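PDB 4XJW: sialidase B from Streptococcus pneumoniae serotype 4, which cleaves terminal sialic acid residues from alpha-2,3-, alpha-2,6- and alpha-2,8-linked glycoconjugates as an exo-sialidase of glycosyl hydrolase family 33. Local coordinates for residues A[175-178]-A[179-183]; A[386-390]-A[391-395]; A[458-462]-A[463-467]; A[470-473]-A[474-477]; A[636-639]-A[640-643]. The protein carries 1 engineered substitution. All coordinates share one frame; numbering follows the deposited sequence.

Contact 1 of 5, residues A[175-178]-A[179-183]; sequences KAIS and DQEVS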
loop_
_atom_site.group_PDB
_atom_site.type_symbol
_atom_site.label_atom_id
_atom_site.label_comp_id
_atom_site.label_asym_id
_atom_site.label_seq_id
_atom_site.Cartn_x
_atom_site.Cartn_y
_atom_site.Cartn_z
ATOM N N LYS A 175 19.601 -12.305 27.015
ATOM C CA LYS A 175 19.333 -13.363 26.069
ATOM C C LYS A 175 18.778 -12.718 24.803
ATOM O O LYS A 175 18.182 -11.642 24.862
ATOM C CB LYS A 175 18.295 -14.312 26.669
ATOM C CG LYS A 175 17.938 -15.521 25.817
ATOM C CD LYS A 175 16.847 -16.345 26.495
ATOM C CE LYS A 175 16.263 -17.377 25.546
ATOM N NZ LYS A 175 15.060 -18.049 26.127
ATOM N N ALA A 176 19.007 -13.359 23.664
ATOM C CA ALA A 176 18.303 -13.004 22.433
ATOM C C ALA A 176 17.020 -13.811 22.414
ATOM O O ALA A 176 17.049 -15.015 22.136
ATOM C CB ALA A 176 19.151 -13.334 21.225
ATOM N N ILE A 177 15.894 -13.177 22.731
ATOM C CA ILE A 177 14.635 -13.919 22.751
ATOM C C ILE A 177 14.178 -14.273 21.335
ATOM O O ILE A 177 14.414 -13.521 20.380
ATOM C CB ILE A 177 13.503 -13.197 23.527
ATOM C CG1 ILE A 177 13.006 -11.960 22.779
ATOM C CG2 ILE A 177 13.944 -12.868 24.962
ATOM C CD1 ILE A 177 11.738 -11.377 23.384
ATOM N N SER A 178 13.536 -15.428 21.207
ATOM C CA SER A 178 13.114 -15.944 19.911
ATOM C C SER A 178 11.970 -15.136 19.328
ATOM O O SER A 178 11.267 -14.421 20.047
ATOM C CB SER A 178 12.657 -17.393 20.042
ATOM O OG SER A 178 11.463 -17.470 20.802
ATOM N N ASP A 179 11.786 -15.263 18.016
ATOM C CA ASP A 179 10.660 -14.639 17.329
ATOM C C ASP A 179 9.341 -15.056 17.986
ATOM O O ASP A 179 8.449 -14.229 18.180
ATOM C CB ASP A 179 10.674 -15.020 15.847
ATOM C CG ASP A 179 9.766 -14.138 15.006
ATOM O OD1 ASP A 179 10.137 -12.970 14.756
ATOM O OD2 ASP A 179 8.690 -14.617 14.592
ATOM N N GLN A 180 9.238 -16.334 18.342
ATOM C CA GLN A 180 8.072 -16.852 19.056
ATOM C C GLN A 180 7.852 -16.100 20.366
ATOM O O GLN A 180 6.737 -15.655 20.662
ATOM C CB GLN A 180 8.244 -18.348 19.340
ATOM C CG GLN A 180 7.099 -18.975 20.127
ATOM C CD GLN A 180 7.102 -20.496 20.059
ATOM O OE1 GLN A 180 7.956 -21.101 19.410
ATOM N NE2 GLN A 180 6.137 -21.120 20.729
ATOM N N GLU A 181 8.919 -15.948 21.145
ATOM C CA GLU A 181 8.826 -15.211 22.402
ATOM C C GLU A 181 8.378 -13.770 22.161
ATOM O O GLU A 181 7.483 -13.275 22.850
ATOM C CB GLU A 181 10.151 -15.253 23.174
ATOM C CG GLU A 181 10.384 -16.548 23.958
ATOM C CD GLU A 181 11.770 -16.610 24.586
ATOM O OE1 GLU A 181 12.765 -16.542 23.837
ATOM O OE2 GLU A 181 11.857 -16.722 25.823
ATOM N N VAL A 182 8.988 -13.114 21.173
ATOM C CA VAL A 182 8.625 -11.743 20.818
ATOM C C VAL A 182 7.123 -11.609 20.568
ATOM O O VAL A 182 6.498 -10.648 21.007
ATOM C CB VAL A 182 9.399 -11.257 19.566
ATOM C CG1 VAL A 182 8.935 -9.868 19.149
ATOM C CG2 VAL A 182 10.901 -11.264 19.825
ATOM N N SER A 183 6.537 -12.590 19.889
ATOM C CA SER A 183 5.117 -12.507 19.542
ATOM C C SER A 183 4.186 -12.606 20.753
ATOM O O SER A 183 2.992 -12.333 20.633
ATOM C CB SER A 183 4.739 -13.553 18.489
ATOM O OG SER A 183 4.724 -14.857 19.042
#
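A capping box joins Ser-178 and Glu-181 at the start of the short helix 179-182, just after strand 166-173. Ser-178 is the N-cap. Its OG accepts from the backbone N of Glu-181 at 3.0 Å. In return, OE1 of Glu-181 takes the backbone N-H of Ser-178 at 3.0 Å. That bond is fairly straight, 164° at the hydrogen, and reaches OE1 on its anti side, somewhat out of the carboxylate plane. The serine can do its part because OG sits between the backbone N and the carbonyl carbon (chi1 68°). The two reciprocal bonds satisfy N-H groups that the first turn of a helix cannot pair internally. The turn itself is closed by Val-182 N, which donates to Ser-178 O at 2.9 Å.

The helix belongs to the N-terminal domain, a concanavalin-clan (lectin-like) beta fold. The other carboxylate oxygen of Glu-181 faces Lys-175: Lys-175 NZ lies 3.5 Å from Glu-181 OE2, a weak salt bridge in which the two side chains meet at about a right angle. On the apolar side, Ile-177 CD1 rests on Val-182 CG2 at 3.7 Å. Asp-179 OD1 is hydrogen-bonded to Tyr-122 OH, outside the two segments.

Contact 2 of 5, residues A[386-390]-A[391-395]; sequences VDFDS and GSLRE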
loop_
_atom_site.group_PDB
_atom_site.type_symbol
_atom_site.label_atom_id
_atom_site.label_comp_id
_atom_site.label_asym_id
_atom_site.label_seq_id
_atom_site.Cartn_x
_atom_site.Cartn_y
_atom_site.Cartn_z
ATOM N N VAL A 386 12.937 -14.758 -9.200
ATOM C CA VAL A 386 13.910 -13.673 -9.093
ATOM C C VAL A 386 14.847 -13.852 -7.901
ATOM O O VAL A 386 14.479 -14.449 -6.898
ATOM C CB VAL A 386 13.231 -12.288 -9.033
ATOM C CG1 VAL A 386 12.301 -12.109 -10.202
ATOM C CG2 VAL A 386 12.493 -12.098 -7.718
ATOM N N ASP A 387 16.062 -13.328 -8.011
ATOM C CA ASP A 387 16.994 -13.357 -6.884
ATOM C C ASP A 387 18.042 -12.257 -7.019
ATOM O O ASP A 387 18.231 -11.683 -8.097
ATOM C CB ASP A 387 17.692 -14.716 -6.778
ATOM C CG ASP A 387 18.744 -14.914 -7.853
ATOM O OD1 ASP A 387 19.903 -14.491 -7.639
ATOM O OD2 ASP A 387 18.410 -15.486 -8.912
ATOM N N PHE A 388 18.720 -11.975 -5.910
ATOM C CA PHE A 388 19.799 -10.998 -5.877
ATOM C C PHE A 388 21.098 -11.685 -5.466
ATOM O O PHE A 388 22.020 -11.030 -4.987
ATOM C CB PHE A 388 19.485 -9.885 -4.874
ATOM C CG PHE A 388 18.435 -8.913 -5.344
ATOM C CD1 PHE A 388 18.788 -7.794 -6.078
ATOM C CD2 PHE A 388 17.095 -9.122 -5.047
ATOM C CE1 PHE A 388 17.826 -6.888 -6.509
ATOM C CE2 PHE A 388 16.132 -8.227 -5.472
ATOM C CZ PHE A 388 16.493 -7.112 -6.211
ATOM N N ASP A 389 21.161 -13.004 -5.645
ATOM C CA ASP A 389 22.333 -13.777 -5.217
ATOM C C ASP A 389 23.647 -13.340 -5.877
ATOM O O ASP A 389 24.724 -13.525 -5.304
ATOM C CB ASP A 389 22.107 -15.271 -5.448
ATOM C CG ASP A 389 20.973 -15.829 -4.609
ATOM O OD1 ASP A 389 20.436 -15.080 -3.765
ATOM O OD2 ASP A 389 20.628 -17.017 -4.790
ATOM N N SER A 390 23.563 -12.764 -7.072
ATOM C CA SER A 390 24.761 -12.318 -7.784
ATOM C C SER A 390 25.121 -10.872 -7.455
ATOM O O SER A 390 26.136 -10.361 -7.924
ATOM C CB SER A 390 24.582 -12.471 -9.296
ATOM O OG SER A 390 23.693 -11.493 -9.814
ATOM N N GLY A 391 24.288 -10.215 -6.651
ATOM C CA GLY A 391 24.522 -8.829 -6.285
ATOM C C GLY A 391 23.686 -7.852 -7.097
ATOM O O GLY A 391 23.689 -6.644 -6.839
ATOM N N SER A 392 22.991 -8.374 -8.102
ATOM C CA SER A 392 22.039 -7.585 -8.878
ATOM C C SER A 392 20.800 -8.438 -9.115
ATOM O O SER A 392 20.831 -9.652 -8.899
ATOM C CB SER A 392 22.659 -7.128 -10.205
ATOM O OG SER A 392 22.952 -8.225 -11.053
ATOM N N LEU A 393 19.704 -7.812 -9.531
ATOM C CA LEU A 393 18.486 -8.564 -9.804
ATOM C C LEU A 393 18.659 -9.462 -11.025
ATOM O O LEU A 393 19.102 -9.017 -12.090
ATOM C CB LEU A 393 17.303 -7.617 -10.015
ATOM C CG LEU A 393 16.008 -8.272 -10.509
ATOM C CD1 LEU A 393 15.461 -9.207 -9.453
ATOM C CD2 LEU A 393 14.977 -7.221 -10.901
ATOM N N ARG A 394 18.317 -10.734 -10.852
ATOM C CA ARG A 394 18.326 -11.692 -11.944
ATOM C C ARG A 394 16.955 -12.330 -12.027
ATOM O O ARG A 394 16.382 -12.697 -11.003
ATOM C CB ARG A 394 19.399 -12.754 -11.705
ATOM C CG ARG A 394 19.409 -13.878 -12.730
ATOM C CD ARG A 394 20.587 -14.814 -12.487
ATOM N NE ARG A 394 20.759 -15.094 -11.063
ATOM C CZ ARG A 394 21.833 -15.672 -10.534
ATOM N NH1 ARG A 394 22.839 -16.046 -11.312
ATOM N NH2 ARG A 394 21.901 -15.877 -9.227
ATOM N N GLU A 395 16.429 -12.431 -13.242
ATOM C CA GLU A 395 15.142 -13.056 -13.484
ATOM C C GLU A 395 15.402 -14.273 -14.349
ATOM O O GLU A 395 15.887 -14.146 -15.479
ATOM C CB GLU A 395 14.218 -12.064 -14.188
ATOM C CG GLU A 395 14.109 -10.746 -13.420
ATOM C CD GLU A 395 13.189 -9.725 -14.061
ATOM O OE1 GLU A 395 12.239 -10.119 -14.770
ATOM O OE2 GLU A 395 13.425 -8.509 -13.844
HETATM O O HOH W 1 21.212 -12.380 -8.890
HETATM O O HOH W 2 26.049 -7.858 -10.247
#
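Residues 386-390 and 391-395 run roughly antiparallel, their end-to-end directions 148° apart, around a type I beta turn from Phe-388 to Gly-391. The turn is closed by Gly-391 N donating to Phe-388 O at 2.9 Å. Asp-387 and Arg-394 form an antiparallel hydrogen-bonded pair. Val-386 and Glu-395 form the non-hydrogen-bonded pair beside it.

The side chains of Asp-387 and Arg-394 are also tied together. The guanidinium grips the carboxylate side-on: Arg-394 NH2 donates to Asp-387 OD1 at 2.9 Å and Arg-394 NE to Asp-387 OD2 at 3.2 Å. The two planes are 50° apart, so the grip is twisted rather than flat. A bend at chi3 of Arg-394 (43°) turns the guanidinium back toward the aspartate. Ser-390 CB lies over one guanidinium face. OD1 of Asp-387 also accepts from Asp-389 N at 2.8 Å, on its anti lone pair, which makes an Asx turn. This OD1 is therefore held by two protein donors.

Beyond the pair, the Phe-388 ring packs on Leu-393: Phe-388 CE1 is 3.6 Å from Leu-393 CB, and Leu-393 CD1 lies over one ring face. Trp-270 meets the same ring edge-to-face. Leu-393 CD1 also touches Val-386 CB at 3.8 Å. The whole is the tip of the beta hairpin formed by strands 377-387 and 394-398, its end fastened by an Asx turn and a cross-strand salt bridge.

Contact 3 of 5, residues A[458-462]-A[463-467]; sequences LALKS and SNRLI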
loop_
_atom_site.group_PDB
_atom_site.type_symbol
_atom_site.label_atom_id
_atom_site.label_comp_id
_atom_site.label_asym_id
_atom_site.label_seq_id
_atom_site.Cartn_x
_atom_site.Cartn_y
_atom_site.Cartn_z
ATOM N N LEU A 458 -19.189 3.126 -7.737
ATOM C CA LEU A 458 -20.396 3.707 -7.147
ATOM C C LEU A 458 -21.649 3.015 -7.642
ATOM O O LEU A 458 -21.891 2.922 -8.845
ATOM C CB LEU A 458 -20.478 5.196 -7.489
ATOM C CG LEU A 458 -21.722 5.914 -6.953
ATOM C CD1 LEU A 458 -21.664 6.091 -5.455
ATOM C CD2 LEU A 458 -21.838 7.269 -7.624
ATOM N N ALA A 459 -22.418 2.489 -6.695
ATOM C CA ALA A 459 -23.729 1.933 -6.974
ATOM C C ALA A 459 -24.753 2.975 -6.598
ATOM O O ALA A 459 -24.791 3.458 -5.471
ATOM C CB ALA A 459 -23.947 0.671 -6.161
ATOM N N LEU A 460 -25.600 3.353 -7.540
ATOM C CA LEU A 460 -26.576 4.404 -7.262
ATOM C C LEU A 460 -27.721 3.909 -6.397
ATOM O O LEU A 460 -28.125 2.753 -6.495
ATOM C CB LEU A 460 -27.106 5.003 -8.556
ATOM C CG LEU A 460 -26.046 5.843 -9.259
ATOM C CD1 LEU A 460 -26.619 6.518 -10.465
ATOM C CD2 LEU A 460 -25.451 6.859 -8.291
ATOM N N LYS A 461 -28.234 4.795 -5.548
ATOM C CA LYS A 461 -29.262 4.444 -4.572
ATOM C C LYS A 461 -30.605 4.036 -5.186
ATOM O O LYS A 461 -31.238 3.092 -4.713
ATOM C CB LYS A 461 -29.475 5.605 -3.593
ATOM C CG LYS A 461 -28.324 5.837 -2.620
ATOM C CD LYS A 461 -28.507 5.031 -1.335
ATOM C CE LYS A 461 -27.292 5.137 -0.410
ATOM N NZ LYS A 461 -27.043 6.527 0.062
ATOM N N SER A 462 -31.041 4.738 -6.231
ATOM C CA SER A 462 -32.387 4.526 -6.784
ATOM C C SER A 462 -32.428 3.834 -8.139
ATOM O O SER A 462 -33.463 3.826 -8.803
ATOM C CB SER A 462 -33.135 5.847 -6.903
ATOM O OG SER A 462 -33.473 6.370 -5.639
ATOM N N SER A 463 -31.304 3.275 -8.568
ATOM C CA SER A 463 -31.280 2.500 -9.804
ATOM C C SER A 463 -30.224 1.415 -9.683
ATOM O O SER A 463 -29.526 1.336 -8.670
ATOM C CB SER A 463 -30.970 3.388 -11.001
ATOM O OG SER A 463 -29.606 3.764 -10.993
ATOM N N ASN A 464 -30.112 0.578 -10.711
ATOM C CA ASN A 464 -29.117 -0.489 -10.734
ATOM C C ASN A 464 -27.811 -0.061 -11.397
ATOM O O ASN A 464 -26.954 -0.895 -11.701
ATOM C CB ASN A 464 -29.683 -1.736 -11.420
ATOM C CG ASN A 464 -30.744 -2.424 -10.584
ATOM O OD1 ASN A 464 -31.822 -2.780 -11.084
ATOM N ND2 ASN A 464 -30.454 -2.613 -9.302
ATOM N N ARG A 465 -27.658 1.239 -11.612
ATOM C CA ARG A 465 -26.494 1.759 -12.315
ATOM C C ARG A 465 -25.209 1.591 -11.511
ATOM O O ARG A 465 -25.164 1.901 -10.318
ATOM C CB ARG A 465 -26.697 3.233 -12.681
ATOM C CG ARG A 465 -25.455 3.891 -13.275
ATOM C CD ARG A 465 -25.800 5.135 -14.049
ATOM N NE ARG A 465 -26.419 4.799 -15.329
ATOM C CZ ARG A 465 -26.603 5.670 -16.316
ATOM N NH1 ARG A 465 -26.221 6.926 -16.167
ATOM N NH2 ARG A 465 -27.163 5.281 -17.453
ATOM N N LEU A 466 -24.171 1.102 -12.183
ATOM C CA LEU A 466 -22.820 1.046 -11.630
ATOM C C LEU A 466 -21.893 2.000 -12.365
ATOM O O LEU A 466 -21.931 2.097 -13.596
ATOM C CB LEU A 466 -22.258 -0.357 -11.771
ATOM C CG LEU A 466 -23.180 -1.442 -11.239
ATOM C CD1 LEU A 466 -22.600 -2.788 -11.610
ATOM C CD2 LEU A 466 -23.353 -1.309 -9.723
ATOM N N ILE A 467 -21.054 2.707 -11.616
ATOM C CA ILE A 467 -20.080 3.609 -12.227
ATOM C C ILE A 467 -18.691 3.389 -11.649
ATOM O O ILE A 467 -18.510 3.376 -10.423
ATOM C CB ILE A 467 -20.446 5.090 -12.038
ATOM C CG1 ILE A 467 -21.863 5.375 -12.536
ATOM C CG2 ILE A 467 -19.418 5.997 -12.773
ATOM C CD1 ILE A 467 -22.226 6.856 -12.492
#
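This is a local contact across the end of the beta hairpin made by strands 451-459 and 466-472, in the beta-propeller part of the sialidase. Leu-458 and Ile-467 are an antiparallel hydrogen-bonded pair: Leu-458 N donates to Ile-467 O at 2.8 Å, and Ile-467 N returns a bond to Leu-458 O at 2.9 Å. Ala-459 and Leu-466 follow as a non-hydrogen-bonded pair, with Ala-459 CB 4.1 Å from Leu-466 CD2. Beyond the paired residues one more backbone bond forms, Leu-460 N to Arg-465 O at 3.2 Å (170°).

Past that bond the chain opens into a loop. Leu-460 and Arg-465 lie side by side and point the same way. In the conformer given, one of two deposited, Leu-460 CD1 lies against the aliphatic part of Arg-465, 3.9 Å from Arg-465 CD. The charged end of Arg-465 leads off, to salt bridges with Asp-482 and Glu-535. Leu-460 O and Ser-463 O face each other as two acceptors, and Lys-296 NZ donates to both, which probably eases their repulsion. Lys-461 points out of the hairpin and touches the bound inhibitor, optactin.

Ser-463 shapes the return of the loop. Its OG sits between the backbone N and the carbonyl carbon (chi1 73°), where Ser-463 OG accepts from Arg-465 N at 3.2 Å, closing an ST turn.

Contact 4 of 5, residues A[470-473]-A[474-477]; sequences TYTS and GELT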
loop_
_atom_site.group_PDB
_atom_site.type_symbol
_atom_site.label_atom_id
_atom_site.label_comp_id
_atom_site.label_asym_id
_atom_site.label_seq_id
_atom_site.Cartn_x
_atom_site.Cartn_y
_atom_site.Cartn_z
ATOM N N THR A 470 -12.368 6.400 -14.071
ATOM C CA THR A 470 -11.025 6.186 -14.607
ATOM C C THR A 470 -10.522 7.544 -15.074
ATOM O O THR A 470 -11.307 8.491 -15.177
ATOM C CB THR A 470 -11.010 5.204 -15.793
ATOM O OG1 THR A 470 -11.511 5.866 -16.970
ATOM C CG2 THR A 470 -11.866 3.960 -15.507
ATOM N N TYR A 471 -9.225 7.655 -15.338
ATOM C CA TYR A 471 -8.677 8.897 -15.872
ATOM C C TYR A 471 -7.761 8.619 -17.045
ATOM O O TYR A 471 -7.271 7.501 -17.230
ATOM C CB TYR A 471 -7.931 9.681 -14.792
ATOM C CG TYR A 471 -6.741 8.952 -14.221
ATOM C CD1 TYR A 471 -5.470 9.113 -14.776
ATOM C CD2 TYR A 471 -6.871 8.127 -13.115
ATOM C CE1 TYR A 471 -4.375 8.449 -14.252
ATOM C CE2 TYR A 471 -5.788 7.463 -12.589
ATOM C CZ TYR A 471 -4.543 7.621 -13.156
ATOM O OH TYR A 471 -3.473 6.940 -12.611
ATOM N N THR A 472 -7.562 9.644 -17.863
ATOM C CA THR A 472 -6.578 9.586 -18.931
ATOM C C THR A 472 -6.137 11.009 -19.190
ATOM O O THR A 472 -6.555 11.924 -18.488
ATOM C CB THR A 472 -7.142 8.931 -20.211
ATOM O OG1 THR A 472 -6.083 8.746 -21.161
ATOM C CG2 THR A 472 -8.210 9.791 -20.823
ATOM N N SER A 473 -5.272 11.207 -20.178
ATOM C CA SER A 473 -4.816 12.557 -20.469
ATOM C C SER A 473 -5.994 13.449 -20.856
ATOM O O SER A 473 -6.717 13.153 -21.797
ATOM C CB SER A 473 -3.770 12.534 -21.581
ATOM O OG SER A 473 -3.463 13.849 -22.003
ATOM N N GLY A 474 -6.206 14.514 -20.092
ATOM C CA GLY A 474 -7.220 15.499 -20.430
ATOM C C GLY A 474 -8.645 15.267 -19.957
ATOM O O GLY A 474 -9.500 16.135 -20.159
ATOM N N GLU A 475 -8.928 14.121 -19.332
ATOM C CA GLU A 475 -10.301 13.875 -18.890
ATOM C C GLU A 475 -10.431 12.811 -17.809
ATOM O O GLU A 475 -9.551 11.966 -17.633
ATOM C CB GLU A 475 -11.208 13.494 -20.073
ATOM C CG GLU A 475 -10.931 12.122 -20.693
ATOM C CD GLU A 475 -11.937 11.727 -21.769
ATOM O OE1 GLU A 475 -12.070 12.470 -22.768
ATOM O OE2 GLU A 475 -12.597 10.673 -21.622
ATOM N N LEU A 476 -11.545 12.868 -17.088
ATOM C CA LEU A 476 -12.026 11.712 -16.345
ATOM C C LEU A 476 -12.919 10.928 -17.292
ATOM O O LEU A 476 -13.683 11.506 -18.071
ATOM C CB LEU A 476 -12.814 12.127 -15.107
ATOM C CG LEU A 476 -12.064 12.884 -14.020
ATOM C CD1 LEU A 476 -12.934 13.115 -12.803
ATOM C CD2 LEU A 476 -10.801 12.116 -13.633
ATOM N N THR A 477 -12.812 9.609 -17.253
ATOM C CA THR A 477 -13.638 8.782 -18.109
ATOM C C THR A 477 -14.425 7.840 -17.218
ATOM O O THR A 477 -13.893 6.829 -16.732
ATOM C CB THR A 477 -12.821 7.988 -19.144
ATOM O OG1 THR A 477 -11.872 8.852 -19.789
ATOM C CG2 THR A 477 -13.745 7.387 -20.195
HETATM O O HOH W 3 -9.358 13.970 -23.174
#
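Glu-475 and Thr-472 touch side by side at the tip of a beta hairpin, strands 466-472 and 475-481 of the propeller fold, joined by a type II beta turn from Thr-472 to Glu-475. From CB of Glu-475, on the same face of the sheet as Thr-472 and Thr-477, the chain reaches CG. Glu-475 CG lies 3.6 Å from Thr-472 CG2, the two side chains pointing the same way. Beyond CG the chain runs extended (chi2 174°) and carries the carboxylate past the methyl group. There the two oxygens part company. OE1 accepts from a water that also donates to Ser-473 O, bridging the carboxylate to the turn. Glu-475 OE2 accepts from Thr-477 OG1 at 2.7 Å on its anti lone pair, and Ser-492 OG bonds to it as well.

The backbone ladder is uneven. Thr-472 N donates to Glu-475 O at 3.1 Å, while the return bond from Glu-475 N to Thr-472 O is weak. Thr-477 N donates to Thr-470 O at 2.8 Å.

On the other face, Tyr-471 CB meets Leu-476 CD2 at 3.9 Å. The Tyr-471 side chain touches that of Glu-503, predicted to be an active-site residue, which probably places this strand beside the catalytic centre.

At the far end, the hydroxyl of Thr-470 supplements the backbone: Thr-470 OG1 donates to Thr-477 O at 2.6 Å, in the carbonyl plane and on a lone pair.

Contact 5 of 5, residues A[636-639]-A[640-643]; sequences WSRN and ELHL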
loop_
_atom_site.group_PDB
_atom_site.type_symbol
_atom_site.label_atom_id
_atom_site.label_comp_id
_atom_site.label_asym_id
_atom_site.label_seq_id
_atom_site.Cartn_x
_atom_site.Cartn_y
_atom_site.Cartn_z
ATOM N N TRP A 636 5.604 8.514 -1.924
ATOM C CA TRP A 636 6.297 9.244 -2.975
ATOM C C TRP A 636 7.794 9.261 -2.703
ATOM O O TRP A 636 8.603 9.219 -3.629
ATOM C CB TRP A 636 5.772 10.679 -3.079
ATOM C CG TRP A 636 6.248 11.404 -4.322
ATOM C CD1 TRP A 636 7.316 12.246 -4.434
ATOM C CD2 TRP A 636 5.646 11.344 -5.613
ATOM N NE1 TRP A 636 7.412 12.716 -5.720
ATOM C CE2 TRP A 636 6.398 12.175 -6.466
ATOM C CE3 TRP A 636 4.541 10.671 -6.133
ATOM C CZ2 TRP A 636 6.080 12.345 -7.815
ATOM C CZ3 TRP A 636 4.226 10.841 -7.473
ATOM C CH2 TRP A 636 4.996 11.673 -8.301
ATOM N N SER A 637 8.166 9.333 -1.429
ATOM C CA SER A 637 9.578 9.510 -1.079
ATOM C C SER A 637 10.477 8.376 -1.563
ATOM O O SER A 637 10.191 7.208 -1.335
ATOM C CB SER A 637 9.741 9.653 0.435
ATOM O OG SER A 637 11.118 9.593 0.784
ATOM N N ARG A 638 11.593 8.728 -2.203
ATOM C CA ARG A 638 12.563 7.712 -2.627
ATOM C C ARG A 638 13.397 7.179 -1.459
ATOM O O ARG A 638 14.254 6.315 -1.652
ATOM C CB ARG A 638 13.482 8.266 -3.735
ATOM C CG ARG A 638 12.783 8.557 -5.058
ATOM C CD ARG A 638 11.666 7.581 -5.443
ATOM N NE ARG A 638 12.133 6.386 -6.157
ATOM C CZ ARG A 638 11.331 5.528 -6.796
ATOM N NH1 ARG A 638 10.020 5.721 -6.813
ATOM N NH2 ARG A 638 11.837 4.468 -7.420
ATOM N N ASN A 639 13.146 7.686 -0.252
ATOM C CA ASN A 639 13.771 7.151 0.957
ATOM C C ASN A 639 12.912 6.110 1.662
ATOM O O ASN A 639 13.370 5.482 2.614
ATOM C CB ASN A 639 14.103 8.266 1.948
ATOM C CG ASN A 639 15.144 7.833 2.981
ATOM O OD1 ASN A 639 16.265 7.465 2.622
ATOM N ND2 ASN A 639 14.784 7.883 4.262
ATOM N N GLU A 640 11.668 5.947 1.221
ATOM C CA GLU A 640 10.740 5.058 1.933
ATOM C C GLU A 640 10.179 3.941 1.056
ATOM O O GLU A 640 9.097 3.433 1.321
ATOM C CB GLU A 640 9.630 5.878 2.617
ATOM C CG GLU A 640 10.189 6.954 3.557
ATOM C CD GLU A 640 9.213 7.501 4.576
ATOM O OE1 GLU A 640 8.024 7.073 4.591
ATOM O OE2 GLU A 640 9.648 8.358 5.383
ATOM N N LEU A 641 10.918 3.581 0.005
ATOM C CA LEU A 641 10.569 2.452 -0.857
ATOM C C LEU A 641 10.709 1.154 -0.085
ATOM O O LEU A 641 11.518 1.053 0.841
ATOM C CB LEU A 641 11.517 2.388 -2.054
ATOM C CG LEU A 641 11.554 3.645 -2.916
ATOM C CD1 LEU A 641 12.643 3.486 -3.946
ATOM C CD2 LEU A 641 10.222 3.836 -3.602
ATOM N N HIS A 642 9.896 0.165 -0.446
ATOM C CA HIS A 642 10.119 -1.221 -0.018
ATOM C C HIS A 642 10.037 -1.420 1.495
ATOM O O HIS A 642 10.933 -2.031 2.108
ATOM C CB HIS A 642 11.462 -1.751 -0.554
ATOM C CG HIS A 642 11.734 -1.359 -1.978
ATOM N ND1 HIS A 642 10.746 -1.326 -2.941
ATOM C CD2 HIS A 642 12.867 -0.923 -2.576
ATOM C CE1 HIS A 642 11.270 -0.906 -4.083
ATOM N NE2 HIS A 642 12.558 -0.671 -3.895
ATOM N N LEU A 643 8.955 -0.917 2.085
ATOM C CA LEU A 643 8.684 -1.105 3.506
ATOM C C LEU A 643 7.583 -2.126 3.655
ATOM O O LEU A 643 6.590 -2.066 2.924
ATOM C CB LEU A 643 8.236 0.200 4.167
ATOM C CG LEU A 643 9.120 1.433 3.963
ATOM C CD1 LEU A 643 8.479 2.670 4.578
ATOM C CD2 LEU A 643 10.512 1.219 4.521
HETATM O O HOH W 4 13.775 3.881 -0.334
HETATM O O HOH W 5 12.291 9.002 5.434
#
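The guanidinium of Arg-638 lies against the branched end of Leu-641, one flat face turned to the methyl groups. Leu-641 CD1 sits 3.4 Å above that plane, displaced toward the rim. Leu-641 CD1 is 3.7 Å from Arg-638 NE, and Leu-641 CD2 is 3.7 Å from Arg-638 NH1. The arginine leaves the backbone pointing away from the leucine. Bends at chi2 (-36°) and chi3 (-86°) fold it back over the methyls, and Asn-278 OD1 takes a hydrogen bond from NH2. Leu-641 CB lies over the centre of the ring of the next residue, His-642.

Next to this pair the backbone makes a type I beta turn from Ser-637 to Glu-640, in the loop between strands 626-631 and 647-652. Glu-640 N closes it on Ser-637 O at 3.2 Å. An ST turn overlaps it: Ser-637 OG accepts from Asn-639 N at 3.0 Å.

Glu-640 extends to the other side. Its OE1 accepts from Asp-634 N, and a water links OE2 to Asn-639 ND2. A second water accepts from Leu-641 N at 2.9 Å and donates to Arg-638 O. The side chain of Ser-637 is about 7 Å from that of Arg-581, which probably binds substrate as in related sialidases.

The five contacts follow one another along the chain, each closing before the next opens. Contact 1 belongs to the N-terminal domain, its centre about 51 Å from those of contacts 3 and 4, across the centre of the chain. Contacts 3 and 4 lie at the two ends of strand 466-472, about 21 Å apart between centres, and belong to the same sheet, strands 451-459, 466-472 and 475-481 being successive neighbours. The loop leading into the strand carries Lys-461 of the inhibitor pocket, while Tyr-471, near its other end, lies beside the probable catalytic centre. Contact 2 ends a hairpin of a separate antiparallel sheet. Contact 5, in a late loop, is about 8 Å from contact 2 and 10 Å from contact 4 between nearest atoms.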